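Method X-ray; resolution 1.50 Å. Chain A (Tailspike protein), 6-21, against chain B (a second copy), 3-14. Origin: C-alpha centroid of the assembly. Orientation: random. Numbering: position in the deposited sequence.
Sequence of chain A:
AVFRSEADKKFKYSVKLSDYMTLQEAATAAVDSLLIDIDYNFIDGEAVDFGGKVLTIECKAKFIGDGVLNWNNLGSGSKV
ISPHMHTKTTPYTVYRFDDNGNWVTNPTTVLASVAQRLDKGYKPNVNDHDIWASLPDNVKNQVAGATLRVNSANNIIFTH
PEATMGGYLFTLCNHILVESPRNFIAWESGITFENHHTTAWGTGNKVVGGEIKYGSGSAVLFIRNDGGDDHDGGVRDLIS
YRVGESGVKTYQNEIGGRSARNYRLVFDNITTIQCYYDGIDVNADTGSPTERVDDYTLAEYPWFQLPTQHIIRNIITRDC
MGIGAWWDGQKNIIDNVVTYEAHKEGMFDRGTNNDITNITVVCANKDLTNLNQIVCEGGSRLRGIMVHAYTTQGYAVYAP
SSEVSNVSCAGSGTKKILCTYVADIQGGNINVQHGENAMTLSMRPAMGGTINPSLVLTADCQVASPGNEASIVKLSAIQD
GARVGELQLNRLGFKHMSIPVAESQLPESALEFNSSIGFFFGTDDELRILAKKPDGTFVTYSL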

ATOM      1  N   GLU A   6     -25.081  50.617  12.717  1.00 25.68           N
ATOM      2  CA  GLU A   6     -25.024  50.128  11.358  1.00 24.79           C
ATOM      3  C   GLU A   6     -23.665  49.512  11.005  1.00 21.56           C
ATOM      4  O   GLU A   6     -23.605  48.515  10.304  1.00 21.48           O
ATOM      5  CB  GLU A   6     -25.416  51.208  10.366  1.00 25.55           C
ATOM      6  CG  GLU A   6     -26.918  51.495  10.441  1.00 29.04           C
ATOM      7  CD  GLU A   6     -27.444  52.350   9.278  1.00 34.30           C
ATOM      8  OE1 GLU A   6     -27.644  53.591   9.474  1.00 35.79           O
ATOM      9  OE2 GLU A   6     -27.666  51.779   8.176  1.00 37.49           O
ATOM     10  N   ALA A   7     -22.568  50.078  11.505  1.00 19.38           N
ATOM     11  CA  ALA A   7     -21.260  49.463  11.244  1.00 16.64           C
ATOM     12  C   ALA A   7     -21.198  48.064  11.859  1.00 16.54           C
ATOM     13  O   ALA A   7     -20.665  47.128  11.251  1.00 16.02           O
ATOM     14  CB  ALA A   7     -20.130  50.320  11.812  1.00 16.76           C
ATOM     15  N   ASP A   8     -21.761  47.931  13.068  1.00 16.31           N
ATOM     16  CA  ASP A   8     -21.782  46.642  13.761  1.00 17.51           C
ATOM     17  C   ASP A   8     -22.452  45.560  12.920  1.00 16.72           C
ATOM     18  O   ASP A   8     -22.146  44.358  13.066  1.00 18.11           O
ATOM     19  CB  ASP A   8     -22.559  46.740  15.099  1.00 18.74           C
ATOM     20  CG  ASP A   8     -21.872  47.620  16.155  1.00 20.66           C
ATOM     21  OD1 ASP A   8     -20.679  47.926  16.022  1.00 24.53           O
ATOM     22  OD2 ASP A   8     -22.547  47.990  17.149  1.00 22.21           O
ATOM     23  N   LYS A   9     -23.394  45.957  12.063  1.00 16.03           N
ATOM     24  CA  LYS A   9     -24.130  44.979  11.266  1.00 16.04           C
ATOM     25  C   LYS A   9     -23.467  44.630   9.937  1.00 16.06           C
ATOM     26  O   LYS A   9     -23.888  43.689   9.280  1.00 18.07           O
ATOM     27  CB  LYS A   9     -25.582  45.422  11.020  1.00 18.74           C
ATOM     28  CG  LYS A   9     -26.375  45.499  12.341  1.00 21.36           C
ATOM     29  CD  LYS A   9     -27.824  45.817  12.152  1.00 27.82           C
ATOM     30  CE  LYS A   9     -28.399  46.223  13.492  1.00 32.36           C
ATOM     31  NZ  LYS A   9     -29.878  46.384  13.435  1.00 36.04           N
ATOM     32  N   LYS A  10     -22.445  45.366   9.533  1.00 14.72           N
ATOM     33  CA  LYS A  10     -21.854  45.094   8.228  1.00 14.97           C
ATOM     34  C   LYS A  10     -20.406  44.633   8.243  1.00 13.89           C
ATOM     35  O   LYS A  10     -19.913  44.188   7.208  1.00 14.02           O
ATOM     36  CB  LYS A  10     -21.991  46.299   7.293  1.00 17.60           C
ATOM     37  CG  LYS A  10     -21.168  47.475   7.665  1.00 19.50           C
ATOM     38  CD  LYS A  10     -21.483  48.690   6.781  1.00 24.17           C
ATOM     39  CE  LYS A  10     -21.122  48.531   5.306  1.00 25.67           C
ATOM     40  NZ  LYS A  10     -21.209  49.879   4.628  1.00 31.43           N
ATOM     41  N   PHE A  11     -19.731  44.730   9.387  1.00 13.62           N
ATOM     42  CA  PHE A  11     -18.291  44.390   9.441  1.00 13.02           C
ATOM     43  C   PHE A  11     -18.000  43.223  10.385  1.00 12.66           C
ATOM     44  O   PHE A  11     -18.706  42.998  11.394  1.00 13.43           O
ATOM     45  CB  PHE A  11     -17.472  45.581   9.919  1.00 13.29           C
ATOM     46  CG  PHE A  11     -17.552  46.782   9.010  1.00 13.42           C
ATOM     47  CD1 PHE A  11     -17.378  46.649   7.627  1.00 12.87           C
ATOM     48  CD2 PHE A  11     -17.759  48.058   9.541  1.00 14.80           C
ATOM     49  CE1 PHE A  11     -17.427  47.811   6.798  1.00 14.25           C
ATOM     50  CE2 PHE A  11     -17.843  49.172   8.728  1.00 15.88           C
ATOM     51  CZ  PHE A  11     -17.669  49.049   7.343  1.00 15.50           C
ATOM     52  N   LYS A  12     -17.001  42.439  10.007  1.00 12.87           N
ATOM     53  CA  LYS A  12     -16.564  41.291  10.799  1.00 12.94           C
ATOM     54  C   LYS A  12     -15.920  41.719  12.129  1.00 13.41           C
ATOM     55  O   LYS A  12     -15.061  42.588  12.137  1.00 13.75           O
ATOM     56  CB  LYS A  12     -15.504  40.561   9.948  1.00 13.48           C
ATOM     57  CG  LYS A  12     -14.839  39.376  10.588  1.00 17.99           C
ATOM     58  CD  LYS A  12     -15.707  38.177  10.552  1.00 20.35           C
ATOM     59  CE  LYS A  12     -14.883  36.884  10.858  1.00 19.96           C
ATOM     60  NZ  LYS A  12     -15.793  35.747  11.025  1.00 21.88           N
ATOM     61  N   TYR A  13     -16.325  41.107  13.239  1.00 12.39           N
ATOM     62  CA  TYR A  13     -15.702  41.370  14.538  1.00 12.61           C
ATOM     63  C   TYR A  13     -14.371  40.671  14.689  1.00 12.80           C
ATOM     64  O   TYR A  13     -14.276  39.432  14.553  1.00 13.54           O
ATOM     65  CB  TYR A  13     -16.627  40.933  15.669  1.00 12.01           C
ATOM     66  CG  TYR A  13     -17.791  41.904  15.953  1.00 15.78           C
ATOM     67  CD1 TYR A  13     -18.695  42.311  14.949  1.00 16.85           C
ATOM     68  CD2 TYR A  13     -17.949  42.428  17.212  1.00 21.07           C
ATOM     69  CE1 TYR A  13     -19.748  43.221  15.229  1.00 19.27           C
ATOM     70  CE2 TYR A  13     -18.960  43.324  17.505  1.00 22.24           C
ATOM     71  CZ  TYR A  13     -19.863  43.715  16.534  1.00 20.61           C
ATOM     72  OH  TYR A  13     -20.847  44.580  16.926  1.00 24.39           O
ATOM     73  N   SER A  14     -13.341  41.471  14.977  1.00 12.62           N
ATOM     74  CA  SER A  14     -12.023  40.945  15.301  1.00 12.45           C
ATOM     75  C   SER A  14     -11.364  41.901  16.269  1.00 13.07           C
ATOM     76  O   SER A  14     -11.491  43.134  16.120  1.00 14.29           O
ATOM     77  CB  SER A  14     -11.178  40.784  14.024  1.00 13.13           C
ATOM     78  OG  SER A  14      -9.916  40.232  14.352  1.00 14.73           O
ATOM     79  N   VAL A  15     -10.694  41.340  17.265  1.00 13.06           N
ATOM     80  CA  VAL A  15      -9.810  42.130  18.109  1.00 13.37           C
ATOM     81  C   VAL A  15      -8.389  41.682  17.856  1.00 13.91           C
ATOM     82  O   VAL A  15      -8.165  40.538  17.422  1.00 14.62           O
ATOM     83  CB  VAL A  15     -10.124  41.963  19.618  1.00 12.92           C
ATOM     84  CG1 VAL A  15     -11.542  42.501  19.947  1.00 13.89           C
ATOM     85  CG2 VAL A  15      -9.911  40.532  20.063  1.00 14.19           C
ATOM     86  N   LYS A  16      -7.424  42.552  18.123  1.00 13.67           N
ATOM     87  CA  LYS A  16      -6.024  42.199  17.869  1.00 14.04           C
ATOM     88  C   LYS A  16      -5.185  42.382  19.104  1.00 13.83           C
ATOM     89  O   LYS A  16      -5.363  43.357  19.860  1.00 13.90           O
ATOM     90  CB  LYS A  16      -5.444  42.972  16.670  1.00 15.14           C
ATOM     91  CG  LYS A  16      -5.395  44.466  16.936  1.00 16.69           C
ATOM     92  CD  LYS A  16      -5.046  45.278  15.686  1.00 21.54           C
ATOM     93  CE  LYS A  16      -6.278  45.756  14.995  1.00 22.11           C
ATOM     94  NZ  LYS A  16      -7.046  46.798  15.748  1.00 18.44           N
ATOM     95  N   LEU A  17      -4.236  41.467  19.299  1.00 14.01           N
ATOM     96  CA  LEU A  17      -3.431  41.462  20.510  1.00 14.09           C
ATOM     97  C   LEU A  17      -2.703  42.785  20.752  1.00 14.22           C
ATOM     98  O   LEU A  17      -2.546  43.181  21.914  1.00 15.69           O
ATOM     99  CB  LEU A  17      -2.436  40.297  20.479  1.00 13.88           C
ATOM    100  CG  LEU A  17      -1.527  40.143  21.720  1.00 14.47           C
ATOM    101  CD1 LEU A  17      -2.342  39.943  23.008  1.00 14.92           C
ATOM    102  CD2 LEU A  17      -0.624  38.928  21.486  1.00 17.46           C
ATOM    103  N   SER A  18      -2.243  43.446  19.681  1.00 14.13           N
ATOM    104  CA  SER A  18      -1.459  44.677  19.843  1.00 13.99           C
ATOM    105  C   SER A  18      -2.255  45.824  20.482  1.00 15.34           C
ATOM    106  O   SER A  18      -1.650  46.814  20.903  1.00 17.36           O
ATOM    107  CB  SER A  18      -0.836  45.118  18.514  1.00 15.39           C
ATOM    108  OG  SER A  18      -1.863  45.497  17.627  1.00 16.58           O
ATOM    109  N   ASP A  19      -3.587  45.676  20.593  1.00 14.25           N
ATOM    110  CA  ASP A  19      -4.417  46.688  21.267  1.00 15.44           C
ATOM    111  C   ASP A  19      -4.456  46.504  22.805  1.00 16.05           C
ATOM    112  O   ASP A  19      -5.077  47.307  23.508  1.00 17.08           O
ATOM    113  CB  ASP A  19      -5.838  46.630  20.699  1.00 14.62           C
ATOM    114  CG  ASP A  19      -5.960  47.292  19.336  1.00 15.89           C
ATOM    115  OD1 ASP A  19      -5.164  48.230  19.011  1.00 17.70           O
ATOM    116  OD2 ASP A  19      -6.907  46.913  18.589  1.00 15.22           O
ATOM    117  N   TYR A  20      -3.826  45.441  23.311  1.00 17.23           N
ATOM    118  CA  TYR A  20      -3.902  45.061  24.750  1.00 16.75           C
ATOM    119  C   TYR A  20      -2.521  44.788  25.339  1.00 18.60           C
ATOM    120  O   TYR A  20      -1.547  44.557  24.608  1.00 19.82           O
ATOM    121  CB  TYR A  20      -4.830  43.847  24.972  1.00 17.59           C
ATOM    122  CG  TYR A  20      -6.129  44.037  24.234  1.00 16.34           C
ATOM    123  CD1 TYR A  20      -7.180  44.752  24.809  1.00 17.11           C
ATOM    124  CD2 TYR A  20      -6.273  43.587  22.923  1.00 14.68           C
ATOM    125  CE1 TYR A  20      -8.343  44.995  24.109  1.00 18.40           C
ATOM    126  CE2 TYR A  20      -7.441  43.828  22.210  1.00 15.49           C
ATOM    127  CZ  TYR A  20      -8.464  44.552  22.797  1.00 16.62           C
ATOM    128  OH  TYR A  20      -9.608  44.811  22.055  1.00 17.43           O
ATOM    129  N   MET A  21      -2.457  44.756  26.666  1.00 18.48           N
ATOM    130  CA  MET A  21      -1.206  44.367  27.323  1.00 20.06           C
ATOM    131  C   MET A  21      -1.063  42.857  27.432  1.00 18.84           C
ATOM    132  O   MET A  21       0.050  42.330  27.343  1.00 20.73           O
ATOM    133  CB  MET A  21      -1.078  45.015  28.706  1.00 21.10           C
ATOM    134  CG  MET A  21      -0.752  46.501  28.660  1.00 26.95           C
ATOM    135  SD  MET A  21       0.826  46.805  27.826  1.00 37.58           S
ATOM    136  CE  MET A  21       2.025  46.245  29.039  1.00 37.89           C
TER
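Chain B 3-14: FRSEADKKFKYS

Both stretches carry the same short, weakly bonded helix at about residues 6-10. In chain A an extended run follows, with a strand at 14-16, and then a 3-10 segment at 17-19. Ser B5 caps the helix of chain B: its OG accepts a weak bond from Asp B8 N at 3.3 Å.

The chain B helix lies across the chain A strand, not along it. The angle between their N-to-C directions is 96°, and the two axes approach to 7.3 Å. Just past the helix, the backbones meet in a single bridge between Tyr A13 and Phe B11, whose CA atoms are 4.5 Å apart. Two hydrogen bonds frame it: Lys B12 N donates to Lys A12 O at 2.9 Å, and Ser A14 N donates to Lys B10 O at 2.9 Å. The same carbonyls also take CA-H...O contacts, Phe B11 CA to Lys A12 O at 3.2 Å and Tyr A13 CA to Lys B10 O at 3.3 Å. The pairing goes no further here. Ser A14 O and Phe B11 N are 3.4 Å apart, but the angle is poor for a bond.

Phe B11 has the largest area covered by the other stretch. Phe A11 CB sits over one face of its ring, 3.9 Å from the centroid, and the edge of the Phe A11 ring points toward that ring's face. The edge of Phe B11 in turn points toward the face of Tyr A13, with planes at 87° and Tyr A13 CE1 3.9 Å from Phe B11 CE1. Ala A7 CB adds an apolar contact, 4.0 Å from Phe B11 CE2.

Charged side chains make other direct contacts. The CA-to-CB bond of Lys B10 points away from chain A, yet its side chain comes back to form a salt bridge, Lys B10 NZ to Asp A8 OD1 at 2.7 Å. Water 1 links the same amine to Tyr A13 OH. Lys A16 reaches the chain B helix, its NZ donating to Asp B8 O at 2.7 Å. The same NZ forms a salt bridge with Asp A19 OD2 at 2.8 Å, which ties the amine to its own chain as well. The aliphatic part of Lys B9 rests near this acid, with Lys B9 CG 3.6 Å from Asp A19 OD2.

Waters also bridge the two chains. Water 4 joins Lys B9 O to Lys A16 N, Asp A19 OD2 and Tyr A20 OH. Water 3 connects Ser A14 OG with Lys B12 NZ.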

ATOM      1  N   PHE B   3      -2.851  56.573  16.593  1.00 33.97           N
ATOM      2  CA  PHE B   3      -4.274  56.636  17.052  1.00 33.05           C
ATOM      3  C   PHE B   3      -5.139  55.558  16.373  1.00 32.72           C
ATOM      4  O   PHE B   3      -5.113  55.388  15.143  1.00 33.27           O
ATOM      5  CB  PHE B   3      -4.869  58.046  16.849  1.00 33.32           C
ATOM      6  CG  PHE B   3      -6.382  58.068  16.715  1.00 33.52           C
ATOM      7  CD1 PHE B   3      -7.194  57.928  17.840  1.00 34.06           C
ATOM      8  CD2 PHE B   3      -6.986  58.253  15.456  1.00 33.93           C
ATOM      9  CE1 PHE B   3      -8.592  57.947  17.727  1.00 32.32           C
ATOM     10  CE2 PHE B   3      -8.377  58.281  15.320  1.00 34.02           C
ATOM     11  CZ  PHE B   3      -9.182  58.132  16.475  1.00 33.88           C
ATOM     12  N   ARG B   4      -5.883  54.829  17.202  1.00 32.61           N
ATOM     13  CA  ARG B   4      -6.867  53.835  16.744  1.00 31.34           C
ATOM     14  C   ARG B   4      -8.196  54.194  17.392  1.00 30.98           C
ATOM     15  O   ARG B   4      -8.283  54.309  18.643  1.00 31.37           O
ATOM     16  CB  ARG B   4      -6.439  52.402  17.149  1.00 31.80           C
ATOM     17  CG  ARG B   4      -5.136  51.938  16.497  1.00 31.73           C
ATOM     18  N   SER B   5      -9.219  54.377  16.555  1.00 29.62           N
ATOM     19  CA  SER B   5     -10.586  54.676  17.032  1.00 29.07           C
ATOM     20  C   SER B   5     -11.216  53.411  17.612  1.00 27.70           C
ATOM     21  O   SER B   5     -10.633  52.317  17.522  1.00 27.00           O
ATOM     22  CB  SER B   5     -11.477  55.186  15.883  1.00 28.83           C
ATOM     23  OG  SER B   5     -11.767  54.110  14.996  1.00 29.77           O
ATOM     24  N   GLU B   6     -12.409  53.552  18.196  1.00 25.68           N
ATOM     25  CA  GLU B   6     -13.102  52.400  18.726  1.00 24.79           C
ATOM     26  C   GLU B   6     -13.472  51.379  17.644  1.00 21.56           C
ATOM     27  O   GLU B   6     -13.391  50.184  17.872  1.00 21.48           O
ATOM     28  CB  GLU B   6     -14.317  52.811  19.537  1.00 25.55           C
ATOM     29  CG  GLU B   6     -13.894  53.452  20.862  1.00 29.04           C
ATOM     30  CD  GLU B   6     -15.047  53.623  21.863  1.00 34.30           C
ATOM     31  OE1 GLU B   6     -15.584  54.770  21.986  1.00 35.79           O
ATOM     32  OE2 GLU B   6     -15.407  52.615  22.530  1.00 37.49           O
ATOM     33  N   ALA B   7     -13.854  51.836  16.452  1.00 19.38           N
ATOM     34  CA  ALA B   7     -14.141  50.879  15.375  1.00 16.64           C
ATOM     35  C   ALA B   7     -12.882  50.086  15.018  1.00 16.54           C
ATOM     36  O   ALA B   7     -12.942  48.874  14.782  1.00 16.02           O
ATOM     37  CB  ALA B   7     -14.661  51.596  14.131  1.00 16.76           C
ATOM     38  N   ASP B   8     -11.738  50.785  14.994  1.00 16.31           N
ATOM     39  CA  ASP B   8     -10.461  50.143  14.680  1.00 17.51           C
ATOM     40  C   ASP B   8     -10.165  48.982  15.624  1.00 16.72           C
ATOM     41  O   ASP B   8      -9.447  48.029  15.257  1.00 18.11           O
ATOM     42  CB  ASP B   8      -9.287  51.150  14.797  1.00 18.74           C
ATOM     43  CG  ASP B   8      -9.314  52.263  13.738  1.00 20.66           C
ATOM     44  OD1 ASP B   8     -10.025  52.141  12.731  1.00 24.53           O
ATOM     45  OD2 ASP B   8      -8.586  53.273  13.920  1.00 22.21           O
ATOM     46  N   LYS B   9     -10.674  49.060  16.855  1.00 16.03           N
ATOM     47  CA  LYS B   9     -10.386  48.022  17.842  1.00 16.04           C
ATOM     48  C   LYS B   9     -11.361  46.848  17.817  1.00 16.06           C
ATOM     49  O   LYS B   9     -11.109  45.839  18.460  1.00 18.07           O
ATOM     50  CB  LYS B   9     -10.304  48.597  19.265  1.00 18.74           C
ATOM     51  CG  LYS B   9      -9.124  49.581  19.404  1.00 21.36           C
ATOM     52  CD  LYS B   9      -8.927  50.089  20.797  1.00 27.82           C
ATOM     53  CE  LYS B   9      -8.010  51.292  20.739  1.00 32.36           C
ATOM     54  NZ  LYS B   9      -7.614  51.753  22.097  1.00 36.04           N
ATOM     55  N   LYS B  10     -12.460  46.961  17.091  1.00 14.72           N
ATOM     56  CA  LYS B  10     -13.439  45.880  17.123  1.00 14.97           C
ATOM     57  C   LYS B  10     -13.672  45.164  15.803  1.00 13.89           C
ATOM     58  O   LYS B  10     -14.319  44.117  15.801  1.00 14.02           O
ATOM     59  CB  LYS B  10     -14.781  46.360  17.683  1.00 17.60           C
ATOM     60  CG  LYS B  10     -15.522  47.300  16.807  1.00 19.50           C
ATOM     61  CD  LYS B  10     -16.770  47.860  17.506  1.00 24.17           C
ATOM     62  CE  LYS B  10     -17.854  46.831  17.821  1.00 25.67           C
ATOM     63  NZ  LYS B  10     -19.118  47.555  18.227  1.00 31.43           N
ATOM     64  N   PHE B  11     -13.161  45.705  14.699  1.00 13.62           N
ATOM     65  CA  PHE B  11     -13.438  45.109  13.372  1.00 13.02           C
ATOM     66  C   PHE B  11     -12.168  44.626  12.672  1.00 12.66           C
ATOM     67  O   PHE B  11     -11.058  45.176  12.861  1.00 13.43           O
ATOM     68  CB  PHE B  11     -14.111  46.119  12.455  1.00 13.29           C
ATOM     69  CG  PHE B  11     -15.453  46.597  12.952  1.00 13.42           C
ATOM     70  CD1 PHE B  11     -16.420  45.686  13.396  1.00 12.87           C
ATOM     71  CD2 PHE B  11     -15.769  47.958  12.937  1.00 14.80           C
ATOM     72  CE1 PHE B  11     -17.693  46.169  13.829  1.00 14.25           C
ATOM     73  CE2 PHE B  11     -16.989  48.420  13.394  1.00 15.88           C
ATOM     74  CZ  PHE B  11     -17.964  47.515  13.838  1.00 15.50           C
ATOM     75  N   LYS B  12     -12.324  43.546  11.919  1.00 12.87           N
ATOM     76  CA  LYS B  12     -11.227  42.959  11.154  1.00 12.94           C
ATOM     77  C   LYS B  12     -10.771  43.874  10.005  1.00 13.41           C
ATOM     78  O   LYS B  12     -11.599  44.360   9.249  1.00 13.75           O
ATOM     79  CB  LYS B  12     -11.774  41.647  10.554  1.00 13.48           C
ATOM     80  CG  LYS B  12     -10.846  40.890   9.650  1.00 17.99           C
ATOM     81  CD  LYS B  12      -9.834  40.128  10.417  1.00 20.35           C
ATOM     82  CE  LYS B  12      -9.135  39.063   9.512  1.00 19.96           C
ATOM     83  NZ  LYS B  12      -8.002  38.472  10.231  1.00 21.88           N
ATOM     84  N   TYR B  13      -9.466  44.097   9.869  1.00 12.39           N
ATOM     85  CA  TYR B  13      -8.925  44.868   8.748  1.00 12.61           C
ATOM     86  C   TYR B  13      -8.877  44.066   7.469  1.00 12.80           C
ATOM     87  O   TYR B  13      -8.261  42.980   7.414  1.00 13.54           O
ATOM     88  CB  TYR B  13      -7.523  45.370   9.077  1.00 12.01           C
ATOM     89  CG  TYR B  13      -7.486  46.588  10.022  1.00 15.78           C
ATOM     90  CD1 TYR B  13      -8.120  46.583  11.283  1.00 16.85           C
ATOM     91  CD2 TYR B  13      -6.849  47.739   9.627  1.00 21.07           C
ATOM     92  CE1 TYR B  13      -8.089  47.722  12.129  1.00 19.27           C
ATOM     93  CE2 TYR B  13      -6.815  48.864  10.429  1.00 22.24           C
ATOM     94  CZ  TYR B  13      -7.416  48.863  11.675  1.00 20.61           C
ATOM     95  OH  TYR B  13      -7.303  50.012  12.409  1.00 24.39           O
ATOM     96  N   SER B  14      -9.526  44.609   6.435  1.00 12.62           N
ATOM     97  CA  SER B  14      -9.454  44.043   5.096  1.00 12.45           C
ATOM     98  C   SER B  14      -9.580  45.177   4.103  1.00 13.07           C
ATOM     99  O   SER B  14     -10.384  46.109   4.312  1.00 14.29           O
ATOM    100  CB  SER B  14     -10.571  43.003   4.890  1.00 13.13           C
ATOM    101  OG  SER B  14     -10.460  42.433   3.599  1.00 14.73           O
TER
HETATM  102  O   HOH W   1     -20.806  45.495  19.538  1.00 31.22           O
HETATM  103  O   HOH W   2      -9.486  44.891  15.284  1.00 20.19           O
HETATM  104  O   HOH W   3      -8.585  38.114  13.042  1.00 23.06           O
HETATM  105  O   HOH W   4      -8.653  45.026  19.338  1.00 14.96           O
HETATM  106  O   HOH W   5      -5.884  49.048  14.586  1.00 28.99           O
HETATM  107  O   HOH W   6      -5.763  49.838  23.025  1.00 81.50           O